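Local atomic coordinates of PatF (Prochloron didemni, PDB entry 4BG2), a protein that is probably related to the prenyltransferases of cyanobactin biosynthesis and belongs to the patellamide pathway, though its own catalytic activity is uncertain. Residues E144-L156 with T166-F178. Sequence-based numbering, arbitrary orientation.
Sequences EDTEELARTALVL and TRVLLRDTMVIGF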
ATOM      1  N   GLU A 144      -9.345  16.598  -7.367  1.00 56.31           N
ATOM      2  CA  GLU A 144      -8.848  17.099  -8.639  1.00 55.62           C
ATOM      3  C   GLU A 144      -9.294  16.154  -9.752  1.00 53.48           C
ATOM      4  O   GLU A 144      -9.526  14.963  -9.503  1.00 54.17           O
ATOM      5  CB  GLU A 144      -7.318  17.200  -8.606  1.00 54.26           C
ATOM      6  CG  GLU A 144      -6.764  18.132  -7.538  1.00 55.29           C
ATOM      7  CD  GLU A 144      -6.923  19.610  -7.864  1.00 61.26           C
ATOM      8  OE1 GLU A 144      -7.213  19.974  -9.024  1.00 63.90           O
ATOM      9  OE2 GLU A 144      -6.762  20.434  -6.941  1.00 66.16           O
ATOM     10  N   ASP A 145      -9.423  16.687 -10.966  1.00 51.81           N
ATOM     11  CA  ASP A 145      -9.588  15.874 -12.163  1.00 51.77           C
ATOM     12  C   ASP A 145      -8.193  15.373 -12.521  1.00 49.51           C
ATOM     13  O   ASP A 145      -7.322  16.165 -12.887  1.00 47.90           O
ATOM     14  CB  ASP A 145     -10.197  16.684 -13.316  1.00 56.11           C
ATOM     15  CG  ASP A 145     -10.163  15.938 -14.652  1.00 58.13           C
ATOM     16  OD1 ASP A 145     -10.118  14.687 -14.657  1.00 57.50           O
ATOM     17  OD2 ASP A 145     -10.195  16.611 -15.706  1.00 61.26           O
ATOM     18  N   THR A 146      -7.986  14.062 -12.395  1.00 46.62           N
ATOM     19  CA  THR A 146      -6.654  13.494 -12.453  1.00 44.42           C
ATOM     20  C   THR A 146      -6.509  12.455 -13.556  1.00 43.53           C
ATOM     21  O   THR A 146      -5.643  11.580 -13.487  1.00 40.13           O
ATOM     22  CB  THR A 146      -6.260  12.921 -11.085  1.00 43.94           C
ATOM     23  OG1 THR A 146      -7.248  11.980 -10.643  1.00 43.49           O
ATOM     24  CG2 THR A 146      -6.162  14.055 -10.074  1.00 45.62           C
ATOM     25  N   GLU A 147      -7.319  12.608 -14.603  1.00 45.28           N
ATOM     26  CA  GLU A 147      -7.212  11.787 -15.808  1.00 46.31           C
ATOM     27  C   GLU A 147      -5.811  11.719 -16.415  1.00 44.30           C
ATOM     28  O   GLU A 147      -5.396  10.631 -16.827  1.00 41.79           O
ATOM     29  CB  GLU A 147      -8.196  12.239 -16.888  1.00 51.04           C
ATOM     30  CG  GLU A 147      -9.529  11.530 -16.782  1.00 55.82           C
ATOM     31  CD  GLU A 147     -10.342  11.584 -18.051  1.00 59.39           C
ATOM     32  OE1 GLU A 147      -9.797  11.241 -19.112  1.00 61.26           O
ATOM     33  OE2 GLU A 147     -11.532  11.949 -17.989  1.00 65.65           O
ATOM     34  N   GLU A 148      -5.080  12.839 -16.464  1.00 43.13           N
ATOM     35  CA  GLU A 148      -3.732  12.814 -17.062  1.00 43.92           C
ATOM     36  C   GLU A 148      -2.730  11.943 -16.280  1.00 39.15           C
ATOM     37  O   GLU A 148      -1.879  11.266 -16.868  1.00 37.63           O
ATOM     38  CB  GLU A 148      -3.183  14.227 -17.321  1.00 47.69           C
ATOM     39  CG  GLU A 148      -2.588  14.986 -16.136  1.00 50.61           C
ATOM     40  CD  GLU A 148      -3.621  15.734 -15.305  1.00 55.12           C
ATOM     41  OE1 GLU A 148      -4.657  15.119 -14.930  1.00 59.88           O
ATOM     42  OE2 GLU A 148      -3.390  16.933 -15.017  1.00 57.20           O
ATOM     43  N   LEU A 149      -2.845  11.930 -14.952  1.00 37.58           N
ATOM     44  CA  LEU A 149      -2.009  11.055 -14.123  1.00 33.38           C
ATOM     45  C   LEU A 149      -2.347   9.603 -14.406  1.00 32.38           C
ATOM     46  O   LEU A 149      -1.460   8.772 -14.588  1.00 32.10           O
ATOM     47  CB  LEU A 149      -2.226  11.336 -12.630  1.00 33.79           C
ATOM     48  CG  LEU A 149      -1.973  12.754 -12.129  1.00 35.94           C
ATOM     49  CD1 LEU A 149      -2.089  12.842 -10.621  1.00 34.93           C
ATOM     50  CD2 LEU A 149      -0.601  13.217 -12.584  1.00 37.95           C
ATOM     51  N   ALA A 150      -3.645   9.298 -14.412  1.00 33.85           N
ATOM     52  CA  ALA A 150      -4.138   7.941 -14.600  1.00 32.70           C
ATOM     53  C   ALA A 150      -3.802   7.431 -15.985  1.00 33.70           C
ATOM     54  O   ALA A 150      -3.508   6.248 -16.134  1.00 33.47           O
ATOM     55  CB  ALA A 150      -5.647   7.885 -14.376  1.00 33.96           C
ATOM     56  N   ARG A 151      -3.826   8.307 -16.997  1.00 36.57           N
ATOM     57  CA  ARG A 151      -3.398   7.919 -18.362  1.00 38.83           C
ATOM     58  C   ARG A 151      -1.952   7.481 -18.435  1.00 36.43           C
ATOM     59  O   ARG A 151      -1.637   6.436 -18.992  1.00 36.56           O
ATOM     60  CB  ARG A 151      -3.563   9.055 -19.364  1.00 44.22           C
ATOM     61  CG  ARG A 151      -4.963   9.147 -19.918  1.00 49.97           C
ATOM     62  CD  ARG A 151      -5.052  10.088 -21.101  1.00 54.63           C
ATOM     63  NE  ARG A 151      -6.374   9.900 -21.690  1.00 60.09           N
ATOM     64  CZ  ARG A 151      -7.467  10.538 -21.295  1.00 61.69           C
ATOM     65  NH1 ARG A 151      -7.398  11.469 -20.345  1.00 62.25           N
ATOM     66  NH2 ARG A 151      -8.629  10.258 -21.877  1.00 63.96           N
ATOM     67  N   THR A 152      -1.068   8.295 -17.870  1.00 36.32           N
ATOM     68  CA  THR A 152       0.351   7.962 -17.817  1.00 33.37           C
ATOM     69  C   THR A 152       0.557   6.597 -17.163  1.00 33.25           C
ATOM     70  O   THR A 152       1.248   5.742 -17.719  1.00 32.57           O
ATOM     71  CB  THR A 152       1.116   9.010 -17.026  1.00 32.24           C
ATOM     72  OG1 THR A 152       0.892  10.312 -17.593  1.00 31.90           O
ATOM     73  CG2 THR A 152       2.612   8.684 -17.014  1.00 31.49           C
ATOM     74  N   ALA A 153      -0.069   6.375 -15.999  1.00 32.16           N
ATOM     75  CA  ALA A 153       0.033   5.070 -15.299  1.00 31.36           C
ATOM     76  C   ALA A 153      -0.487   3.923 -16.161  1.00 32.56           C
ATOM     77  O   ALA A 153       0.137   2.857 -16.245  1.00 32.33           O
ATOM     78  CB  ALA A 153      -0.719   5.109 -13.966  1.00 30.37           C
ATOM     79  N   LEU A 154      -1.632   4.149 -16.801  1.00 34.63           N
ATOM     80  CA  LEU A 154      -2.256   3.146 -17.663  1.00 37.76           C
ATOM     81  C   LEU A 154      -1.350   2.774 -18.840  1.00 38.58           C
ATOM     82  O   LEU A 154      -1.238   1.610 -19.199  1.00 39.08           O
ATOM     83  CB  LEU A 154      -3.596   3.680 -18.191  1.00 40.68           C
ATOM     84  CG  LEU A 154      -4.695   2.717 -18.590  1.00 43.97           C
ATOM     85  CD1 LEU A 154      -5.117   1.802 -17.459  1.00 43.42           C
ATOM     86  CD2 LEU A 154      -5.893   3.525 -19.082  1.00 48.50           C
ATOM     87  N   VAL A 155      -0.721   3.770 -19.442  1.00 39.42           N
ATOM     88  CA  VAL A 155       0.268   3.535 -20.500  1.00 41.77           C
ATOM     89  C   VAL A 155       1.460   2.728 -19.996  1.00 40.11           C
ATOM     90  O   VAL A 155       1.887   1.787 -20.642  1.00 40.13           O
ATOM     91  CB  VAL A 155       0.790   4.872 -21.072  1.00 43.17           C
ATOM     92  CG1 VAL A 155       2.075   4.668 -21.870  1.00 45.56           C
ATOM     93  CG2 VAL A 155      -0.285   5.523 -21.922  1.00 44.58           C
ATOM     94  N   LEU A 156       1.994   3.097 -18.837  1.00 38.72           N
ATOM     95  CA  LEU A 156       3.130   2.365 -18.265  1.00 37.53           C
ATOM     96  C   LEU A 156       2.725   0.954 -17.869  1.00 37.53           C
ATOM     97  O   LEU A 156       3.531   0.037 -17.957  1.00 36.84           O
ATOM     98  CB  LEU A 156       3.704   3.110 -17.053  1.00 36.82           C
ATOM     99  CG  LEU A 156       4.212   4.527 -17.329  1.00 38.69           C
ATOM    100  CD1 LEU A 156       4.644   5.214 -16.044  1.00 36.64           C
ATOM    101  CD2 LEU A 156       5.338   4.491 -18.364  1.00 39.37           C
ATOM    102  N   THR A 166     -11.889   0.821 -18.243  1.00 35.80           N
ATOM    103  CA  THR A 166     -10.991   1.910 -18.598  1.00 37.18           C
ATOM    104  C   THR A 166     -11.458   3.223 -18.000  1.00 38.23           C
ATOM    105  O   THR A 166     -10.658   3.971 -17.435  1.00 37.19           O
ATOM    106  CB  THR A 166     -10.843   2.043 -20.123  1.00 38.57           C
ATOM    107  OG1 THR A 166     -10.306   0.825 -20.638  1.00 39.20           O
ATOM    108  CG2 THR A 166      -9.904   3.200 -20.504  1.00 38.79           C
ATOM    109  N   ARG A 167     -12.758   3.488 -18.095  1.00 40.55           N
ATOM    110  CA  ARG A 167     -13.342   4.702 -17.510  1.00 42.97           C
ATOM    111  C   ARG A 167     -13.226   4.724 -15.989  1.00 37.90           C
ATOM    112  O   ARG A 167     -12.931   5.759 -15.413  1.00 35.78           O
ATOM    113  CB  ARG A 167     -14.814   4.871 -17.937  1.00 48.16           C
ATOM    114  CG  ARG A 167     -14.987   5.066 -19.443  1.00 56.82           C
ATOM    115  CD  ARG A 167     -14.354   6.366 -19.948  1.00 62.72           C
ATOM    116  NE  ARG A 167     -15.035   7.540 -19.392  1.00 67.78           N
ATOM    117  CZ  ARG A 167     -14.500   8.755 -19.267  1.00 72.41           C
ATOM    118  NH1 ARG A 167     -13.244   8.995 -19.652  1.00 76.19           N
ATOM    119  NH2 ARG A 167     -15.227   9.738 -18.738  1.00 71.64           N
ATOM    120  N   VAL A 168     -13.467   3.590 -15.341  1.00 35.86           N
ATOM    121  CA  VAL A 168     -13.252   3.502 -13.899  1.00 34.45           C
ATOM    122  C   VAL A 168     -11.810   3.875 -13.561  1.00 33.31           C
ATOM    123  O   VAL A 168     -11.558   4.648 -12.632  1.00 32.32           O
ATOM    124  CB  VAL A 168     -13.570   2.097 -13.342  1.00 34.17           C
ATOM    125  CG1 VAL A 168     -13.180   2.007 -11.887  1.00 33.27           C
ATOM    126  CG2 VAL A 168     -15.062   1.750 -13.520  1.00 36.46           C
ATOM    127  N   LEU A 169     -10.863   3.314 -14.299  1.00 33.27           N
ATOM    128  CA  LEU A 169      -9.437   3.585 -14.041  1.00 33.17           C
ATOM    129  C   LEU A 169      -9.076   5.039 -14.361  1.00 34.10           C
ATOM    130  O   LEU A 169      -8.343   5.678 -13.616  1.00 32.78           O
ATOM    131  CB  LEU A 169      -8.550   2.628 -14.853  1.00 32.66           C
ATOM    132  CG  LEU A 169      -8.772   1.157 -14.551  1.00 33.13           C
ATOM    133  CD1 LEU A 169      -7.891   0.267 -15.400  1.00 34.76           C
ATOM    134  CD2 LEU A 169      -8.556   0.862 -13.072  1.00 32.33           C
ATOM    135  N   LEU A 170      -9.584   5.562 -15.472  1.00 37.91           N
ATOM    136  CA  LEU A 170      -9.240   6.932 -15.876  1.00 40.68           C
ATOM    137  C   LEU A 170      -9.840   7.979 -14.926  1.00 42.56           C
ATOM    138  O   LEU A 170      -9.230   9.022 -14.698  1.00 45.63           O
ATOM    139  CB  LEU A 170      -9.701   7.212 -17.311  1.00 43.82           C
ATOM    140  CG  LEU A 170      -8.879   6.648 -18.476  1.00 44.93           C
ATOM    141  CD1 LEU A 170      -9.540   6.996 -19.805  1.00 47.36           C
ATOM    142  CD2 LEU A 170      -7.451   7.176 -18.437  1.00 45.73           C
ATOM    143  N   ARG A 171     -11.022   7.697 -14.367  1.00 42.39           N
ATOM    144  CA  ARG A 171     -11.760   8.679 -13.571  1.00 43.81           C
ATOM    145  C   ARG A 171     -11.597   8.535 -12.050  1.00 40.74           C
ATOM    146  O   ARG A 171     -11.532   9.542 -11.361  1.00 42.25           O
ATOM    147  CB  ARG A 171     -13.253   8.628 -13.900  1.00 49.13           C
ATOM    148  CG  ARG A 171     -13.636   8.974 -15.341  1.00 54.68           C
ATOM    149  CD  ARG A 171     -13.192  10.362 -15.782  1.00 60.90           C
ATOM    150  NE  ARG A 171     -13.510  11.403 -14.794  1.00 67.53           N
ATOM    151  CZ  ARG A 171     -13.104  12.675 -14.872  1.00 71.31           C
ATOM    152  NH1 ARG A 171     -12.368  13.095 -15.894  1.00 73.18           N
ATOM    153  NH2 ARG A 171     -13.438  13.535 -13.920  1.00 72.50           N
ATOM    154  N   ASP A 172     -11.523   7.311 -11.518  1.00 37.10           N
ATOM    155  CA  ASP A 172     -11.535   7.103 -10.055  1.00 34.33           C
ATOM    156  C   ASP A 172     -10.202   6.666  -9.419  1.00 32.47           C
ATOM    157  O   ASP A 172     -10.141   6.442  -8.203  1.00 30.23           O
ATOM    158  CB  ASP A 172     -12.637   6.109  -9.689  1.00 34.07           C
ATOM    159  CG  ASP A 172     -14.051   6.686  -9.902  1.00 37.36           C
ATOM    160  OD1 ASP A 172     -14.199   7.918 -10.149  1.00 38.52           O
ATOM    161  OD2 ASP A 172     -15.018   5.903  -9.813  1.00 37.20           O
ATOM    162  N   THR A 173      -9.140   6.559 -10.223  1.00 32.98           N
ATOM    163  CA  THR A 173      -7.814   6.182  -9.699  1.00 30.38           C
ATOM    164  C   THR A 173      -7.383   7.238  -8.708  1.00 29.44           C
ATOM    165  O   THR A 173      -7.262   8.411  -9.035  1.00 29.18           O
ATOM    166  CB  THR A 173      -6.776   5.982 -10.828  1.00 31.22           C
ATOM    167  OG1 THR A 173      -7.101   4.793 -11.535  1.00 30.83           O
ATOM    168  CG2 THR A 173      -5.354   5.828 -10.295  1.00 31.26           C
HETATM  169  N   MSE A 174      -7.178   6.810  -7.471  1.00 29.24           N
HETATM  170  CA  MSE A 174      -6.731   7.705  -6.409  1.00 32.07           C
HETATM  171  C   MSE A 174      -5.356   7.330  -5.886  1.00 28.19           C
HETATM  172  O   MSE A 174      -4.725   8.118  -5.222  1.00 27.39           O
HETATM  173  CB  MSE A 174      -7.739   7.632  -5.270  1.00 33.70           C
HETATM  174  CG  MSE A 174      -8.024   8.982  -4.637  1.00 42.74           C
HETATM  175 SE   MSE A 174      -9.442   8.657  -3.273  1.00 50.24          SE
HETATM  176  CE  MSE A 174      -8.245   7.857  -1.924  1.00 46.91           C
ATOM    177  N   VAL A 175      -4.910   6.117  -6.165  1.00 27.95           N
ATOM    178  CA  VAL A 175      -3.580   5.670  -5.789  1.00 27.04           C
ATOM    179  C   VAL A 175      -2.968   4.946  -6.993  1.00 25.81           C
ATOM    180  O   VAL A 175      -3.638   4.180  -7.681  1.00 25.15           O
ATOM    181  CB  VAL A 175      -3.595   4.669  -4.592  1.00 27.85           C
ATOM    182  CG1 VAL A 175      -2.197   4.485  -4.044  1.00 27.55           C
ATOM    183  CG2 VAL A 175      -4.518   5.105  -3.476  1.00 30.12           C
ATOM    184  N   ILE A 176      -1.676   5.152  -7.203  1.00 25.75           N
ATOM    185  CA  ILE A 176      -0.908   4.390  -8.179  1.00 25.56           C
ATOM    186  C   ILE A 176       0.275   3.729  -7.475  1.00 25.40           C
ATOM    187  O   ILE A 176       1.049   4.387  -6.786  1.00 26.43           O
ATOM    188  CB  ILE A 176      -0.410   5.288  -9.320  1.00 28.07           C
ATOM    189  CG1 ILE A 176      -1.599   5.934 -10.031  1.00 29.44           C
ATOM    190  CG2 ILE A 176       0.434   4.478 -10.296  1.00 27.76           C
ATOM    191  CD1 ILE A 176      -1.218   7.148 -10.862  1.00 33.30           C
ATOM    192  N   GLY A 177       0.380   2.408  -7.627  1.00 25.08           N
ATOM    193  CA  GLY A 177       1.438   1.603  -7.026  1.00 24.35           C
ATOM    194  C   GLY A 177       2.502   1.223  -8.044  1.00 24.21           C
ATOM    195  O   GLY A 177       2.191   0.918  -9.191  1.00 24.22           O
ATOM    196  N   PHE A 178       3.759   1.283  -7.617  1.00 22.83           N
ATOM    197  CA  PHE A 178       4.875   0.802  -8.419  1.00 23.66           C
ATOM    198  C   PHE A 178       5.620  -0.177  -7.547  1.00 23.51           C
ATOM    199  O   PHE A 178       6.102   0.211  -6.483  1.00 23.90           O
ATOM    200  CB  PHE A 178       5.803   1.966  -8.773  1.00 23.75           C
ATOM    201  CG  PHE A 178       5.166   2.987  -9.652  1.00 25.05           C
ATOM    202  CD1 PHE A 178       4.478   4.064  -9.096  1.00 25.35           C
ATOM    203  CD2 PHE A 178       5.252   2.896 -11.038  1.00 26.11           C
ATOM    204  CE1 PHE A 178       3.918   5.023  -9.902  1.00 25.63           C
ATOM    205  CE2 PHE A 178       4.698   3.862 -11.850  1.00 26.38           C
ATOM    206  CZ  PHE A 178       4.020   4.925 -11.283  1.00 27.43           C
TER
HETATM  207  O   HOH W   1     -10.263  12.126 -12.410  1.00 56.38           O
HETATM  208  O   HOH W   2      -8.145   9.832 -11.936  1.00 56.96           O
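Asp145 meets Arg171 through a salt bridge, OD1 lying 3.0 Å from NH1, with the carboxylate and guanidinium planes 35° apart. At Thr146 the link is through water: one molecule accepts from its backbone N and can donate to Arg171 O, while a second, 2.7 Å from Thr146 OG1, can donate to Leu170 O. Thr146 OG1 is also hydrogen-bonded to Lys204.

Glu147 supplies the other acid for Arg171. Its OE2 receives NH1 at 2.5 Å, a very short separation that should not be over-read, on the anti lone pair and within the guanidinium plane, although the two planes stand 87° apart. Bends at chi2 and chi3 fold the Arg171 chain back, bringing its guanidinium to these acids although its CB points away from segment 144-156. The other oxygen, OE1, pairs with Arg151 NH1, and Arg167 adds a long salt bridge to OE2, so Glu147 is shared among three arginines. An alanine in place of Arg171 would probably leave Asp145 without its mate across the contact and Glu147 OE2 with just the long pairing to Arg167 there.

Ala150, its CB pointing toward the other segment, sets that methyl 3.6 Å from Leu169 O; the short helix axes approach to 7.9 Å. Arg151 CG packs on Leu170 CD2 at 3.5 Å, while Leu170 CD1 lies over one face of the guanidinium. Ala153 CB rests on Ile176 CD1. The two methyls of Leu154 divide between Leu169 CD1 and Leu170 CD2, its side chain crossing each leucine at about a right angle. Leu156 CD1 reaches the edge of the Phe178 ring.

Helix 147-157 thus packs against helix 163-172 and the outgoing strand 173-181 of the antiparallel barrel, hydrogen-bonded there to strands 133-140 and 186-194; helix 101-110 flanks it through Phe106 and His110, and helix 206-215 touches Arg171 through His207.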